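Local coordinates for protein alpha-L-rhamnosidase (Aspergillus terreus, PDB 6GSZ) that probably hydrolyses terminal non-reducing alpha-L-rhamnose residues from alpha-L-rhamnosides, as an N-glycosylated, calcium-binding glycoside hydrolase, at residues W727-Q730 with V731-G735. Sequence-based numbering, arbitrary orientation.
Sequences WLYQ and VVMNG. With NAG (2-acetamido-2-deoxy-beta-D-glucopyranose), chain H.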
loop_
_atom_site.group_PDB
_atom_site.type_symbol
_atom_site.label_atom_id
_atom_site.label_comp_id
_atom_site.label_asym_id
_atom_site.label_seq_id
_atom_site.Cartn_x
_atom_site.Cartn_y
_atom_site.Cartn_z
ATOM N N TRP A 727 -21.777 0.938 6.768
ATOM C CA TRP A 727 -20.563 0.145 7.007
ATOM C C TRP A 727 -20.844 -1.168 7.752
ATOM O O TRP A 727 -20.366 -2.231 7.360
ATOM C CB TRP A 727 -19.532 0.959 7.762
ATOM C CG TRP A 727 -19.001 2.115 6.989
ATOM C CD1 TRP A 727 -17.947 2.099 6.130
ATOM C CD2 TRP A 727 -19.444 3.482 7.042
ATOM N NE1 TRP A 727 -17.748 3.337 5.588
ATOM C CE2 TRP A 727 -18.634 4.216 6.154
ATOM C CE3 TRP A 727 -20.462 4.144 7.727
ATOM C CZ2 TRP A 727 -18.810 5.581 5.934
ATOM C CZ3 TRP A 727 -20.643 5.491 7.505
ATOM C CH2 TRP A 727 -19.821 6.197 6.628
ATOM N N LEU A 728 -21.632 -1.108 8.828
ATOM C CA LEU A 728 -21.801 -2.290 9.673
ATOM C C LEU A 728 -22.735 -3.304 9.032
ATOM O O LEU A 728 -22.715 -4.460 9.453
ATOM C CB LEU A 728 -22.306 -1.893 11.069
ATOM C CG LEU A 728 -21.358 -1.032 11.870
ATOM C CD1 LEU A 728 -21.862 -0.864 13.302
ATOM C CD2 LEU A 728 -19.935 -1.543 11.845
ATOM N N TYR A 729 -23.506 -2.905 8.018
ATOM C CA TYR A 729 -24.237 -3.920 7.247
ATOM C C TYR A 729 -23.246 -4.963 6.736
ATOM O O TYR A 729 -23.506 -6.152 6.777
ATOM C CB TYR A 729 -24.988 -3.281 6.088
ATOM C CG TYR A 729 -25.482 -4.251 5.054
ATOM C CD1 TYR A 729 -26.566 -5.049 5.324
ATOM C CD2 TYR A 729 -24.873 -4.366 3.819
ATOM C CE1 TYR A 729 -27.035 -5.950 4.382
ATOM C CE2 TYR A 729 -25.317 -5.254 2.858
ATOM C CZ TYR A 729 -26.412 -6.055 3.144
ATOM O OH TYR A 729 -26.866 -6.940 2.207
ATOM N N GLN A 730 -22.118 -4.484 6.203
ATOM C CA GLN A 730 -21.159 -5.425 5.614
ATOM C C GLN A 730 -20.592 -6.346 6.708
ATOM O O GLN A 730 -20.399 -7.532 6.472
ATOM C CB GLN A 730 -20.046 -4.676 4.859
ATOM C CG GLN A 730 -20.579 -3.668 3.864
ATOM C CD GLN A 730 -19.550 -3.043 2.953
ATOM O OE1 GLN A 730 -18.360 -3.018 3.270
ATOM N NE2 GLN A 730 -20.000 -2.517 1.812
ATOM N N VAL A 731 -20.458 -5.833 7.940
ATOM C CA VAL A 731 -19.951 -6.594 9.078
ATOM C C VAL A 731 -20.973 -7.681 9.503
ATOM O O VAL A 731 -20.630 -8.861 9.733
ATOM C CB VAL A 731 -19.609 -5.646 10.252
ATOM C CG1 VAL A 731 -19.234 -6.439 11.486
ATOM C CG2 VAL A 731 -18.444 -4.719 9.867
ATOM N N VAL A 732 -22.238 -7.300 9.633
ATOM C CA VAL A 732 -23.248 -8.233 10.122
ATOM C C VAL A 732 -23.584 -9.257 9.032
ATOM O O VAL A 732 -24.148 -10.284 9.378
ATOM C CB VAL A 732 -24.486 -7.531 10.715
ATOM C CG1 VAL A 732 -24.111 -6.591 11.853
ATOM C CG2 VAL A 732 -25.342 -6.837 9.668
ATOM N N MET A 733 -23.205 -9.006 7.766
ATOM C CA MET A 733 -23.343 -9.995 6.679
ATOM C C MET A 733 -22.104 -10.904 6.600
ATOM O O MET A 733 -21.935 -11.646 5.638
ATOM C CB MET A 733 -23.549 -9.273 5.352
ATOM C CG MET A 733 -24.887 -8.579 5.247
ATOM S SD MET A 733 -26.274 -9.731 5.212
ATOM C CE MET A 733 -26.025 -10.506 3.623
ATOM N N ASN A 734 -21.282 -10.890 7.643
ATOM C CA ASN A 734 -20.083 -11.739 7.824
ATOM C C ASN A 734 -18.963 -11.273 6.912
ATOM O O ASN A 734 -18.050 -12.036 6.610
ATOM C CB ASN A 734 -20.325 -13.231 7.586
ATOM C CG ASN A 734 -21.328 -13.776 8.550
ATOM O OD1 ASN A 734 -21.364 -13.305 9.687
ATOM N ND2 ASN A 734 -22.119 -14.727 8.073
ATOM N N GLY A 735 -19.018 -10.028 6.472
ATOM C CA GLY A 735 -17.872 -9.427 5.824
ATOM C C GLY A 735 -16.659 -9.364 6.732
ATOM O O GLY A 735 -16.804 -9.090 7.934
HETATM C C1 NAG H . -23.182 -15.393 8.775
HETATM C C2 NAG H . -24.184 -15.889 7.713
HETATM C C3 NAG H . -25.342 -16.590 8.393
HETATM C C4 NAG H . -24.805 -17.660 9.333
HETATM C C5 NAG H . -23.737 -17.095 10.278
HETATM C C6 NAG H . -23.117 -18.198 11.114
HETATM C C7 NAG H . -24.328 -14.685 5.538
HETATM C C8 NAG H . -24.872 -13.469 4.840
HETATM N N2 NAG H . -24.662 -14.818 6.837
HETATM O O3 NAG H . -26.175 -17.193 7.400
HETATM O O4 NAG H . -25.898 -18.165 10.076
HETATM O O5 NAG H . -22.682 -16.468 9.540
HETATM O O6 NAG H . -22.093 -17.621 11.922
HETATM O O7 NAG H . -23.604 -15.455 4.896
#
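Met733 lays its CG over one face of the Tyr729 ring, 3.8 Å from the ring centroid and 23° off the normal, a CH-pi contact displaced toward the rim, where Tyr729 CE1 is its closest ring atom. The sulfur sits farther out: Met733 SD is 4.7 Å from the same centroid and 44° off the normal, so the Met-aromatic contact is oblique. With CG of Tyr729 anti to the backbone N (chi1 166°), the ring swings along the helix toward the following turn, where it meets the methionine. Tyr729 OH is hydrogen-bonded to the carbonyl O of Met745, which ties the far end of the ring to a neighbouring loop. Met733 is bent at both chi2 and chi3, and its CE ends 3.4 Å from the acetyl methyl C8 of the N-acetylglucosamine on Asn734.

The backbone ends the short helix 727-732 in a Schellman motif. Gly735 N donates to Gln730 O at 2.9 Å, Asn734 N donates to Val731 O at 3.0 Å, and Asn734, the C-prime residue, has the required positive phi. One turn earlier, Val732 N bonds to Leu728 O at 2.9 Å in regular helical fashion. The reversal at Asn734 turns its side chain away from the helix, and ND2 carries the sugar through a covalent bond to C1, an N-linked glycan site. Elsewhere on the helix, Leu728 CD2 and Val731 CG2 lie side by side at 4.0 Å, and both residues pack against helix 437-453 of the six-hairpin glycosidase domain. The buried amide of Gln730, at the end of an extended chain, is satisfied at both atoms: OE1 accepts from Trp739 N and NE2 donates to Trp742 O.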